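PDB 4RU0: putative branched-chain amino acid ABC transporter, periplasmic branched-chain amino acid-binding protein from Pseudomonas protegens Pf-5, which probably captures branched-chain amino acids or related small solutes in the periplasm and delivers them to an ABC transporter for uptake. Local coordinates for residues Q34-A39 with A55-Y60; V108-G113 with A335-A340; T163-I168 with Y207-I212; L200-E205 with R418-P423. All coordinates share one frame; numbering follows the deposited sequence.

Contact 1: Q34-A39 with A55-Y60; sequences QFFPLA and AGMIDY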
loop_
_atom_site.group_PDB
_atom_site.type_symbol
_atom_site.label_atom_id
_atom_site.label_comp_id
_atom_site.label_asym_id
_atom_site.label_seq_id
_atom_site.Cartn_x
_atom_site.Cartn_y
_atom_site.Cartn_z
ATOM N N GLN A 34 8.709 -1.083 -23.654
ATOM C CA GLN A 34 7.844 -1.774 -22.696
ATOM C C GLN A 34 6.761 -0.824 -22.203
ATOM O O GLN A 34 7.064 0.246 -21.674
ATOM C CB GLN A 34 8.653 -2.311 -21.515
ATOM C CG GLN A 34 7.802 -2.862 -20.375
ATOM C CD GLN A 34 7.258 -4.246 -20.663
ATOM O OE1 GLN A 34 8.007 -5.225 -20.701
ATOM N NE2 GLN A 34 5.947 -4.336 -20.876
ATOM N N PHE A 35 5.500 -1.210 -22.379
ATOM C CA PHE A 35 4.395 -0.326 -22.021
ATOM C C PHE A 35 4.092 -0.350 -20.526
ATOM O O PHE A 35 4.005 -1.407 -19.905
ATOM C CB PHE A 35 3.134 -0.686 -22.807
ATOM C CG PHE A 35 1.974 0.227 -22.530
ATOM C CD1 PHE A 35 2.159 1.601 -22.463
ATOM C CD2 PHE A 35 0.702 -0.281 -22.346
ATOM C CE1 PHE A 35 1.096 2.447 -22.208
ATOM C CE2 PHE A 35 -0.366 0.558 -22.097
ATOM C CZ PHE A 35 -0.168 1.925 -22.028
ATOM N N PHE A 36 3.926 0.841 -19.963
ATOM C CA PHE A 36 3.618 1.000 -18.552
ATOM C C PHE A 36 2.320 1.780 -18.407
ATOM O O PHE A 36 2.340 3.009 -18.367
ATOM C CB PHE A 36 4.758 1.721 -17.835
ATOM C CG PHE A 36 4.860 1.402 -16.374
ATOM C CD1 PHE A 36 5.845 0.543 -15.910
ATOM C CD2 PHE A 36 3.978 1.966 -15.462
ATOM C CE1 PHE A 36 5.951 0.251 -14.565
ATOM C CE2 PHE A 36 4.073 1.676 -14.112
ATOM C CZ PHE A 36 5.062 0.817 -13.662
ATOM N N PRO A 37 1.185 1.069 -18.344
ATOM C CA PRO A 37 -0.118 1.731 -18.256
ATOM C C PRO A 37 -0.260 2.523 -16.956
ATOM O O PRO A 37 0.148 2.047 -15.892
ATOM C CB PRO A 37 -1.109 0.564 -18.311
ATOM C CG PRO A 37 -0.338 -0.613 -17.828
ATOM C CD PRO A 37 1.066 -0.398 -18.294
ATOM N N LEU A 38 -0.813 3.728 -17.052
ATOM C CA LEU A 38 -1.010 4.569 -15.877
ATOM C C LEU A 38 -2.475 4.961 -15.716
ATOM O O LEU A 38 -2.990 5.799 -16.454
ATOM C CB LEU A 38 -0.133 5.820 -15.957
ATOM C CG LEU A 38 1.373 5.561 -15.880
ATOM C CD1 LEU A 38 2.149 6.866 -15.906
ATOM C CD2 LEU A 38 1.720 4.750 -14.636
ATOM N N ALA A 39 -3.142 4.333 -14.751
ATOM C CA ALA A 39 -4.533 4.643 -14.445
ATOM C C ALA A 39 -4.585 5.714 -13.362
ATOM O O ALA A 39 -4.334 5.435 -12.188
ATOM C CB ALA A 39 -5.284 3.389 -14.007
ATOM N N ALA A 55 2.973 11.748 -10.210
ATOM C CA ALA A 55 4.242 12.427 -10.442
ATOM C C ALA A 55 5.410 11.594 -9.923
ATOM O O ALA A 55 6.507 11.631 -10.484
ATOM C CB ALA A 55 4.235 13.798 -9.790
ATOM N N GLY A 56 5.168 10.839 -8.855
ATOM C CA GLY A 56 6.167 9.931 -8.318
ATOM C C GLY A 56 6.458 8.784 -9.271
ATOM O O GLY A 56 7.618 8.440 -9.508
HETATM N N MSE A 57 5.402 8.179 -9.783
HETATM C CA MSE A 57 5.552 7.112 -10.729
HETATM C C MSE A 57 6.203 7.605 -11.992
HETATM O O MSE A 57 7.126 6.964 -12.502
HETATM C CB MSE A 57 4.149 6.625 -11.038
HETATM C CG MSE A 57 3.689 5.546 -10.073
HETATM SE SE MSE A 57 1.799 5.178 -10.386
HETATM C CE MSE A 57 2.036 3.259 -10.609
ATOM N N ILE A 58 5.759 8.739 -12.500
ATOM C CA ILE A 58 6.321 9.234 -13.730
ATOM C C ILE A 58 7.807 9.579 -13.601
ATOM O O ILE A 58 8.600 9.158 -14.425
ATOM C CB ILE A 58 5.528 10.449 -14.250
ATOM C CG1 ILE A 58 4.125 10.023 -14.669
ATOM C CG2 ILE A 58 6.226 11.077 -15.437
ATOM C CD1 ILE A 58 3.114 11.143 -14.693
ATOM N N ASP A 59 8.187 10.284 -12.542
ATOM C CA ASP A 59 9.565 10.715 -12.415
ATOM C C ASP A 59 10.472 9.521 -12.301
ATOM O O ASP A 59 11.544 9.504 -12.879
ATOM C CB ASP A 59 9.763 11.694 -11.262
ATOM C CG ASP A 59 9.089 13.012 -11.510
ATOM O OD1 ASP A 59 8.895 13.796 -10.563
ATOM O OD2 ASP A 59 8.740 13.278 -12.666
ATOM N N TYR A 60 10.054 8.514 -11.554
ATOM C CA TYR A 60 10.868 7.313 -11.450
ATOM C C TYR A 60 11.002 6.595 -12.793
ATOM O O TYR A 60 12.048 6.025 -13.091
ATOM C CB TYR A 60 10.418 6.377 -10.343
ATOM C CG TYR A 60 11.360 5.227 -10.168
ATOM C CD1 TYR A 60 12.633 5.423 -9.685
ATOM C CD2 TYR A 60 10.993 3.954 -10.517
ATOM C CE1 TYR A 60 13.509 4.371 -9.533
ATOM C CE2 TYR A 60 11.866 2.901 -10.374
ATOM C CZ TYR A 60 13.122 3.120 -9.880
ATOM O OH TYR A 60 13.987 2.074 -9.744
#
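Leu-38 and Ile-58 make the closest approach where the strand 34-39 packs against the helix 55-60, CD1 of Leu-38 standing 3.9 Å from CG1 of Ile-58. The contact illustrates how a helix settles on a strand with side chains alone: no hydrogen bond crosses, and the two axes, 10.7 Å apart, run nearly antiparallel at 163°. The bump on the strand is the isobutyl fork of Leu-38. It fills the notch between Ile-58 and Met-57, a selenomethionine, and each prong finds a different neighbour: CD1 goes to Ile-58, while CD2 turns to the chain of Met-57, 4.3 Å from SE. Ile-58 does not start out aimed at the strand; with CG1 beside the backbone N and anti to the carbonyl carbon (chi1 -67°), this branch reaches Leu-38. Met-57 extends further. Its chain runs past Leu-38, and the terminal CE arrives at the edge of the Phe-36 ring, close to the ring plane, 4.4 Å from CE2. Phe-36 and Leu-38, two residues apart on the strand, thus form one surface on which the end of the selenomethionine rests, and all four side chains are buried. The unit belongs to a beta-alpha-beta crossover, strand 34-40, helix 47-67 and strand 76-82, in which the two strands pair in parallel. Trp-78 and Glu-80 of the second strand also touch Leu-38 and Ile-58, whereas helix 325-348 closes on Phe-36 through Ala-337 and on Met-57 through Asn-333.

Contact 2: V108-G113 with A335-A340; sequences VYQPNG and AVAVEA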
loop_
_atom_site.group_PDB
_atom_site.type_symbol
_atom_site.label_atom_id
_atom_site.label_comp_id
_atom_site.label_asym_id
_atom_site.label_seq_id
_atom_site.Cartn_x
_atom_site.Cartn_y
_atom_site.Cartn_z
ATOM N N VAL A 108 2.568 -5.597 -16.332
ATOM C CA VAL A 108 1.846 -5.526 -15.070
ATOM C C VAL A 108 0.876 -4.355 -15.108
ATOM O O VAL A 108 1.096 -3.382 -15.834
ATOM C CB VAL A 108 2.796 -5.356 -13.864
ATOM C CG1 VAL A 108 3.584 -6.637 -13.611
ATOM C CG2 VAL A 108 3.728 -4.191 -14.101
ATOM N N TYR A 109 -0.202 -4.453 -14.336
ATOM C CA TYR A 109 -1.207 -3.400 -14.325
ATOM C C TYR A 109 -1.570 -2.943 -12.907
ATOM O O TYR A 109 -1.861 -3.758 -12.028
ATOM C CB TYR A 109 -2.464 -3.864 -15.063
ATOM C CG TYR A 109 -3.446 -2.742 -15.295
ATOM C CD1 TYR A 109 -3.353 -1.940 -16.425
ATOM C CD2 TYR A 109 -4.455 -2.470 -14.377
ATOM C CE1 TYR A 109 -4.242 -0.900 -16.638
ATOM C CE2 TYR A 109 -5.348 -1.434 -14.583
ATOM C CZ TYR A 109 -5.238 -0.654 -15.714
ATOM O OH TYR A 109 -6.121 0.379 -15.926
ATOM N N GLN A 110 -1.559 -1.628 -12.704
ATOM C CA GLN A 110 -1.892 -1.029 -11.408
ATOM C C GLN A 110 -3.094 -0.106 -11.533
ATOM O O GLN A 110 -2.962 1.029 -11.983
ATOM C CB GLN A 110 -0.700 -0.253 -10.849
ATOM C CG GLN A 110 0.496 -1.117 -10.513
ATOM C CD GLN A 110 1.817 -0.446 -10.846
ATOM O OE1 GLN A 110 1.971 0.149 -11.912
ATOM N NE2 GLN A 110 2.777 -0.540 -9.933
ATOM N N PRO A 111 -4.277 -0.596 -11.138
ATOM C CA PRO A 111 -5.511 0.187 -11.283
ATOM C C PRO A 111 -5.533 1.461 -10.434
ATOM O O PRO A 111 -6.261 2.388 -10.775
ATOM C CB PRO A 111 -6.606 -0.792 -10.832
ATOM C CG PRO A 111 -5.907 -1.841 -10.054
ATOM C CD PRO A 111 -4.535 -1.955 -10.636
ATOM N N ASN A 112 -4.740 1.506 -9.367
ATOM C CA ASN A 112 -4.701 2.667 -8.477
ATOM C C ASN A 112 -6.094 3.053 -7.982
ATOM O O ASN A 112 -6.521 4.198 -8.125
ATOM C CB ASN A 112 -4.047 3.861 -9.175
ATOM C CG ASN A 112 -2.611 3.582 -9.593
ATOM O OD1 ASN A 112 -1.847 2.969 -8.851
ATOM N ND2 ASN A 112 -2.242 4.027 -10.792
ATOM N N GLY A 113 -6.799 2.087 -7.408
ATOM C CA GLY A 113 -8.187 2.277 -7.026
ATOM C C GLY A 113 -8.833 0.982 -6.572
ATOM O O GLY A 113 -8.905 0.008 -7.322
ATOM N N ALA A 335 8.589 1.280 -8.640
ATOM C CA ALA A 335 9.798 0.483 -8.491
ATOM C C ALA A 335 9.490 -1.012 -8.458
ATOM O O ALA A 335 10.253 -1.829 -8.986
ATOM C CB ALA A 335 10.546 0.892 -7.237
ATOM N N VAL A 336 8.369 -1.360 -7.833
ATOM C CA VAL A 336 7.954 -2.752 -7.710
ATOM C C VAL A 336 7.740 -3.368 -9.087
ATOM O O VAL A 336 8.226 -4.460 -9.375
ATOM C CB VAL A 336 6.670 -2.878 -6.873
ATOM C CG1 VAL A 336 6.065 -4.268 -7.006
ATOM C CG2 VAL A 336 6.966 -2.568 -5.424
ATOM N N ALA A 337 7.026 -2.645 -9.937
ATOM C CA ALA A 337 6.779 -3.094 -11.294
ATOM C C ALA A 337 8.087 -3.190 -12.076
ATOM O O ALA A 337 8.330 -4.180 -12.768
ATOM C CB ALA A 337 5.806 -2.158 -11.986
ATOM N N VAL A 338 8.927 -2.166 -11.946
ATOM C CA VAL A 338 10.222 -2.121 -12.627
ATOM C C VAL A 338 11.108 -3.311 -12.254
ATOM O O VAL A 338 11.705 -3.941 -13.127
ATOM C CB VAL A 338 10.971 -0.806 -12.317
ATOM C CG1 VAL A 338 12.427 -0.903 -12.736
ATOM C CG2 VAL A 338 10.296 0.363 -13.011
ATOM N N GLU A 339 11.181 -3.626 -10.965
ATOM C CA GLU A 339 11.966 -4.771 -10.511
ATOM C C GLU A 339 11.356 -6.094 -10.969
ATOM O O GLU A 339 12.076 -7.052 -11.257
ATOM C CB GLU A 339 12.104 -4.759 -8.988
ATOM C CG GLU A 339 12.992 -3.644 -8.467
ATOM C CD GLU A 339 14.400 -3.698 -9.042
ATOM O OE1 GLU A 339 14.847 -2.671 -9.597
ATOM O OE2 GLU A 339 15.056 -4.761 -8.941
ATOM N N ALA A 340 10.027 -6.145 -11.023
ATOM C CA ALA A 340 9.329 -7.329 -11.505
ATOM C C ALA A 340 9.686 -7.586 -12.961
ATOM O O ALA A 340 9.988 -8.715 -13.351
ATOM C CB ALA A 340 7.823 -7.169 -11.344
#
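Val-108 and Ala-337 mark the nearest backbone approach, their CA atoms 6.7 Å apart, where an extended run of chain passes a helix. Residues 108-110 have strand-like backbone angles; the chain then turns through Pro-111 and Asn-112, which has positive phi (53°), to Gly-113, the N-cap of helix 114-126. Opposite it, 335-340 is regular helix, and Ala-337 directs its methyl at the extended part. Two side chains meet that one methyl. CG2 of Val-108 lies 3.6 Å from CB of Ala-337; a chi1 of -71° puts CG1 beside the backbone N and leaves CG2 between the N and the carbonyl carbon. From two residues further on comes Gln-110, whose chain bends at chi2 (142°) and carries NE2 to 4.0 Å from the same CB. The small alanine lets the helix come close to the chain here. Chemically the contact is lopsided: a methyl-to-methyl touch beside an amide that gains no hydrogen bond across it. NE2 of Gln-110 instead makes a weak hydrogen bond to the carbonyl O of Asn-333, one turn before Ala-337. This is consistent with apolar contact setting the spacing, the weak bond probably helping to hold the buried amide.

Contact 3: T163-I168 with Y207-I212; sequences TLVNYI and YGFENI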
loop_
_atom_site.group_PDB
_atom_site.type_symbol
_atom_site.label_atom_id
_atom_site.label_comp_id
_atom_site.label_asym_id
_atom_site.label_seq_id
_atom_site.Cartn_x
_atom_site.Cartn_y
_atom_site.Cartn_z
ATOM N N THR A 163 1.749 -6.280 12.410
ATOM C CA THR A 163 2.784 -5.271 12.657
ATOM C C THR A 163 2.324 -4.244 13.691
ATOM O O THR A 163 3.116 -3.793 14.521
ATOM C CB THR A 163 3.196 -4.521 11.373
ATOM O OG1 THR A 163 2.113 -3.700 10.922
ATOM C CG2 THR A 163 3.571 -5.488 10.284
ATOM N N LEU A 164 1.048 -3.871 13.631
ATOM C CA LEU A 164 0.467 -2.962 14.612
ATOM C C LEU A 164 0.648 -3.540 16.014
ATOM O O LEU A 164 1.133 -2.859 16.915
ATOM C CB LEU A 164 -1.019 -2.711 14.314
ATOM C CG LEU A 164 -1.854 -1.758 15.196
ATOM C CD1 LEU A 164 -2.532 -2.493 16.349
ATOM C CD2 LEU A 164 -1.005 -0.585 15.708
ATOM N N VAL A 165 0.275 -4.804 16.184
ATOM C CA VAL A 165 0.398 -5.479 17.472
ATOM C C VAL A 165 1.866 -5.643 17.880
ATOM O O VAL A 165 2.227 -5.465 19.043
ATOM C CB VAL A 165 -0.305 -6.855 17.441
ATOM C CG1 VAL A 165 0.135 -7.719 18.610
ATOM C CG2 VAL A 165 -1.823 -6.676 17.438
ATOM N N ASN A 166 2.720 -5.953 16.913
ATOM C CA ASN A 166 4.134 -6.145 17.201
ATOM C C ASN A 166 4.815 -4.855 17.645
ATOM O O ASN A 166 5.747 -4.884 18.455
ATOM C CB ASN A 166 4.852 -6.730 15.990
ATOM C CG ASN A 166 4.466 -8.163 15.734
ATOM O OD1 ASN A 166 3.817 -8.790 16.571
ATOM N ND2 ASN A 166 4.858 -8.698 14.577
ATOM N N TYR A 167 4.348 -3.727 17.122
ATOM C CA TYR A 167 4.876 -2.440 17.544
ATOM C C TYR A 167 4.399 -2.101 18.953
ATOM O O TYR A 167 5.178 -1.606 19.768
ATOM C CB TYR A 167 4.476 -1.336 16.569
ATOM C CG TYR A 167 4.935 0.034 17.015
ATOM C CD1 TYR A 167 6.276 0.400 16.933
ATOM C CD2 TYR A 167 4.033 0.959 17.526
ATOM C CE1 TYR A 167 6.702 1.647 17.343
ATOM C CE2 TYR A 167 4.449 2.211 17.938
ATOM C CZ TYR A 167 5.786 2.551 17.847
ATOM O OH TYR A 167 6.205 3.796 18.255
ATOM N N ILE A 168 3.123 -2.366 19.231
ATOM C CA ILE A 168 2.574 -2.193 20.574
ATOM C C ILE A 168 3.422 -2.965 21.586
ATOM O O ILE A 168 3.818 -2.425 22.620
ATOM C CB ILE A 168 1.109 -2.688 20.683
ATOM C CG1 ILE A 168 0.194 -1.992 19.670
ATOM C CG2 ILE A 168 0.590 -2.492 22.098
ATOM C CD1 ILE A 168 -0.007 -0.537 19.899
ATOM N N TYR A 207 -2.231 -13.420 22.554
ATOM C CA TYR A 207 -1.467 -12.585 23.473
ATOM C C TYR A 207 -2.301 -12.034 24.625
ATOM O O TYR A 207 -1.761 -11.471 25.580
ATOM C CB TYR A 207 -0.803 -11.447 22.699
ATOM C CG TYR A 207 0.218 -11.948 21.705
ATOM C CD1 TYR A 207 1.346 -12.638 22.134
ATOM C CD2 TYR A 207 0.049 -11.749 20.339
ATOM C CE1 TYR A 207 2.279 -13.109 21.233
ATOM C CE2 TYR A 207 0.981 -12.215 19.429
ATOM C CZ TYR A 207 2.094 -12.894 19.883
ATOM O OH TYR A 207 3.022 -13.361 18.984
ATOM N N GLY A 208 -3.615 -12.203 24.539
ATOM C CA GLY A 208 -4.485 -11.911 25.663
ATOM C C GLY A 208 -4.790 -10.451 25.948
ATOM O O GLY A 208 -5.184 -10.116 27.064
ATOM N N PHE A 209 -4.617 -9.573 24.964
ATOM C CA PHE A 209 -5.045 -8.190 25.157
ATOM C C PHE A 209 -6.541 -8.081 24.850
ATOM O O PHE A 209 -7.085 -8.856 24.078
ATOM C CB PHE A 209 -4.228 -7.213 24.294
ATOM C CG PHE A 209 -4.363 -7.429 22.811
ATOM C CD1 PHE A 209 -5.417 -6.869 22.099
ATOM C CD2 PHE A 209 -3.410 -8.162 22.119
ATOM C CE1 PHE A 209 -5.534 -7.068 20.735
ATOM C CE2 PHE A 209 -3.523 -8.361 20.750
ATOM C CZ PHE A 209 -4.585 -7.815 20.059
ATOM N N GLU A 210 -7.206 -7.121 25.470
ATOM C CA GLU A 210 -8.621 -6.914 25.213
ATOM C C GLU A 210 -8.809 -6.308 23.822
ATOM O O GLU A 210 -8.283 -5.243 23.515
ATOM C CB GLU A 210 -9.239 -6.023 26.290
ATOM C CG GLU A 210 -10.754 -6.023 26.289
ATOM C CD GLU A 210 -11.337 -5.236 27.448
ATOM O OE1 GLU A 210 -10.730 -5.240 28.545
ATOM O OE2 GLU A 210 -12.406 -4.616 27.264
ATOM N N ASN A 211 -9.555 -7.009 22.980
ATOM C CA ASN A 211 -9.792 -6.595 21.598
ATOM C C ASN A 211 -11.102 -5.821 21.456
ATOM O O ASN A 211 -12.172 -6.407 21.349
ATOM C CB ASN A 211 -9.799 -7.829 20.691
ATOM C CG ASN A 211 -10.131 -7.503 19.249
ATOM O OD1 ASN A 211 -9.919 -6.380 18.778
ATOM N ND2 ASN A 211 -10.648 -8.493 18.534
ATOM N N ILE A 212 -11.010 -4.497 21.468
ATOM C CA ILE A 212 -12.191 -3.648 21.382
ATOM C C ILE A 212 -12.394 -3.172 19.944
ATOM O O ILE A 212 -11.534 -2.502 19.377
ATOM C CB ILE A 212 -12.075 -2.427 22.326
ATOM C CG1 ILE A 212 -11.868 -2.885 23.773
ATOM C CG2 ILE A 212 -13.305 -1.531 22.217
ATOM C CD1 ILE A 212 -11.627 -1.748 24.741
#
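Tyr-207, at the end of helix 197-207, and Phe-209, two residues on, both lean on one residue of the other helix, Val-165, and so illustrate how a single branched side chain can meet two rings at once. At Tyr-207 the phenol ring takes the CG1 branch of Val-165, which comes in obliquely to 4.4 Å from CD2. Gly-208 then leaves helical geometry with positive phi (77°), and the chain leads into the strand. Next, Phe-209 is aimed at helix 157-172: its chi1 of 62° places CG between the backbone N and the carbonyl carbon, and the far end of the ring meets the second branch, CZ lying 4.0 Å from CG2 of Val-165, with CE2 of the phenylalanine almost as near. This approach too is oblique. Val-165 therefore splits its two methyls between the two rings, CG1 being anti to its backbone N (chi1 164°). From Glu-210 to Ile-212 the chain becomes strand 210-216, pairing with strand 182-188. Around this joint, Phe-175 stacks on the Tyr-207 ring and Ile-183 of strand 182-188 meets Phe-209, while Leu-200 and Leu-203 of helix 197-207 touch Val-165, so that helix 157-172 packs against both the helix and its exit into the sheet.

Contact 4: L200-E205 with R418-P423; sequences LKLLAE and RALLRP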
loop_
_atom_site.group_PDB
_atom_site.type_symbol
_atom_site.label_atom_id
_atom_site.label_comp_id
_atom_site.label_asym_id
_atom_site.label_seq_id
_atom_site.Cartn_x
_atom_site.Cartn_y
_atom_site.Cartn_z
ATOM N N LEU A 200 -7.091 -9.468 14.190
ATOM C CA LEU A 200 -7.025 -8.884 15.530
ATOM C C LEU A 200 -7.626 -9.820 16.568
ATOM O O LEU A 200 -7.152 -9.881 17.699
ATOM C CB LEU A 200 -7.719 -7.521 15.570
ATOM C CG LEU A 200 -6.833 -6.422 14.964
ATOM C CD1 LEU A 200 -7.539 -5.077 14.919
ATOM C CD2 LEU A 200 -5.523 -6.315 15.726
ATOM N N LYS A 201 -8.654 -10.566 16.179
ATOM C CA LYS A 201 -9.262 -11.535 17.081
ATOM C C LYS A 201 -8.283 -12.672 17.385
ATOM O O LYS A 201 -8.142 -13.095 18.537
ATOM C CB LYS A 201 -10.551 -12.091 16.484
ATOM C CG LYS A 201 -11.232 -13.121 17.365
ATOM C CD LYS A 201 -12.489 -13.668 16.704
ATOM C CE LYS A 201 -12.146 -14.606 15.568
ATOM N NZ LYS A 201 -13.366 -15.166 14.928
ATOM N N LEU A 202 -7.614 -13.160 16.344
ATOM C CA LEU A 202 -6.594 -14.191 16.497
ATOM C C LEU A 202 -5.449 -13.725 17.406
ATOM O O LEU A 202 -5.080 -14.420 18.352
ATOM C CB LEU A 202 -6.049 -14.602 15.126
ATOM C CG LEU A 202 -4.849 -15.558 15.094
ATOM C CD1 LEU A 202 -5.180 -16.851 15.823
ATOM C CD2 LEU A 202 -4.434 -15.839 13.659
ATOM N N LEU A 203 -4.901 -12.546 17.119
ATOM C CA LEU A 203 -3.806 -11.989 17.908
ATOM C C LEU A 203 -4.227 -11.731 19.354
ATOM O O LEU A 203 -3.418 -11.856 20.275
ATOM C CB LEU A 203 -3.289 -10.697 17.265
ATOM C CG LEU A 203 -2.678 -10.893 15.868
ATOM C CD1 LEU A 203 -2.662 -9.594 15.058
ATOM C CD2 LEU A 203 -1.278 -11.483 15.964
ATOM N N ALA A 204 -5.495 -11.389 19.561
ATOM C CA ALA A 204 -5.987 -11.146 20.914
ATOM C C ALA A 204 -6.114 -12.451 21.703
ATOM O O ALA A 204 -5.899 -12.473 22.914
ATOM C CB ALA A 204 -7.319 -10.418 20.877
ATOM N N GLU A 205 -6.465 -13.535 21.019
ATOM C CA GLU A 205 -6.538 -14.842 21.665
ATOM C C GLU A 205 -5.154 -15.329 22.081
ATOM O O GLU A 205 -4.987 -15.907 23.151
ATOM C CB GLU A 205 -7.189 -15.875 20.740
ATOM C CG GLU A 205 -8.677 -15.677 20.533
ATOM C CD GLU A 205 -9.306 -16.817 19.751
ATOM O OE1 GLU A 205 -10.283 -16.565 19.012
ATOM O OE2 GLU A 205 -8.826 -17.966 19.882
ATOM N N ARG A 418 3.580 -13.303 9.784
ATOM C CA ARG A 418 2.760 -13.787 8.688
ATOM C C ARG A 418 2.489 -15.286 8.794
ATOM O O ARG A 418 1.451 -15.765 8.341
ATOM C CB ARG A 418 3.423 -13.451 7.357
ATOM C CG ARG A 418 3.456 -11.960 7.071
ATOM C CD ARG A 418 4.639 -11.593 6.204
ATOM N NE ARG A 418 4.569 -12.253 4.915
ATOM C CZ ARG A 418 5.591 -12.371 4.076
ATOM N NH1 ARG A 418 6.783 -11.876 4.393
ATOM N NH2 ARG A 418 5.417 -12.995 2.922
ATOM N N ALA A 419 3.416 -16.020 9.400
ATOM C CA ALA A 419 3.229 -17.452 9.617
ATOM C C ALA A 419 2.024 -17.690 10.522
ATOM O O ALA A 419 1.223 -18.599 10.289
ATOM C CB ALA A 419 4.478 -18.072 10.218
ATOM N N LEU A 420 1.898 -16.857 11.548
ATOM C CA LEU A 420 0.799 -16.963 12.494
ATOM C C LEU A 420 -0.560 -16.720 11.833
ATOM O O LEU A 420 -1.547 -17.376 12.164
ATOM C CB LEU A 420 1.013 -15.975 13.640
ATOM C CG LEU A 420 -0.065 -15.891 14.715
ATOM C CD1 LEU A 420 -0.289 -17.257 15.340
ATOM C CD2 LEU A 420 0.345 -14.874 15.768
ATOM N N LEU A 421 -0.602 -15.778 10.893
ATOM C CA LEU A 421 -1.849 -15.399 10.224
ATOM C C LEU A 421 -2.211 -16.287 9.036
ATOM O O LEU A 421 -3.359 -16.289 8.588
ATOM C CB LEU A 421 -1.767 -13.957 9.735
ATOM C CG LEU A 421 -1.517 -12.869 10.766
ATOM C CD1 LEU A 421 -1.202 -11.565 10.049
ATOM C CD2 LEU A 421 -2.729 -12.717 11.666
ATOM N N ARG A 422 -1.231 -17.026 8.525
ATOM C CA ARG A 422 -1.398 -17.807 7.298
ATOM C C ARG A 422 -2.625 -18.741 7.270
ATOM O O ARG A 422 -3.245 -18.893 6.218
ATOM C CB ARG A 422 -0.129 -18.619 7.025
ATOM C CG ARG A 422 -0.130 -19.341 5.682
ATOM C CD ARG A 422 -0.013 -18.370 4.510
ATOM N NE ARG A 422 -0.472 -18.976 3.266
ATOM C CZ ARG A 422 -0.214 -18.510 2.046
ATOM N NH1 ARG A 422 0.524 -17.418 1.881
ATOM N NH2 ARG A 422 -0.689 -19.150 0.983
ATOM N N PRO A 423 -2.980 -19.378 8.404
ATOM C CA PRO A 423 -4.192 -20.206 8.322
ATOM C C PRO A 423 -5.462 -19.423 7.977
ATOM O O PRO A 423 -6.340 -19.964 7.308
ATOM C CB PRO A 423 -4.290 -20.811 9.726
ATOM C CG PRO A 423 -2.876 -20.891 10.181
ATOM C CD PRO A 423 -2.233 -19.638 9.651
#
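Leu-202 lays its CD2 methyl over the turn of helix 418-423, 3.6 Å from the carbonyl O of Leu-420 and 4.1 Å from CD2 of Leu-421. One methyl thus touches both the backbone and a side chain of the opposite helix. It gets there because CG is anti to the backbone N (chi1 173°), which extends the leucine out from its own helix. Leu-420 reaches back in the same fashion, with chi1 178°, and its CD2 stands 3.8 Å from CD2 of Leu-203. Two adjacent leucines of each helix therefore meet: Leu-202 reaches both Leu-420 and Leu-421, its CD2 coming to 4.5 Å from CG of Leu-420 as well, while Leu-203 meets Leu-420. The side chains of Leu-202 and Leu-421 slant across one another, as do those of Leu-203 and Leu-420. Leu-203 and Leu-421 are buried, whereas Leu-202 and Leu-420 stay partly exposed, so the interface grades from the interior toward solvent. No hydrogen bond or charge pair joins the segments, and the helices meet at 118° with their axes 10.6 Å apart. Charge is dealt with on other sides of the second helix: Arg-418 forms a salt bridge with Asp-390, and Arg-422 one with Asp-426. Ser-162 of helix 157-172 also touches Leu-421. The result is an apolar helix-helix contact that joins helix 197-207, in an alpha/beta lobe of a periplasmic binding protein, to the start of the C-terminal helix 418-435, which follows strand 407-415.

In the fold
The four contacts fall into two groups, one in each lobe, as suits a two-lobed binding protein. Contacts 1 and 2 are wholly buried, with centres 9 Å apart, and share a core: Phe-36 touches both Ala-337 and Gln-110, and Ala-39 O probably accepts a hydrogen bond from Asn-112 ND2. Contact 4 uses helix 197-207, contact 3 its last residue and the start of strand 210-216, with helix 157-172 packing on both; Ala-204 packs on Asn-211. Contact 3 is buried too, though it includes a partly exposed tyrosine, whereas contact 4 is only partly buried. All four rely on apolar touches, but contact 2 brings in an amide, contact 1 a selenomethionine, contact 3 two rings on one valine, and contact 4 leucine side chains alone.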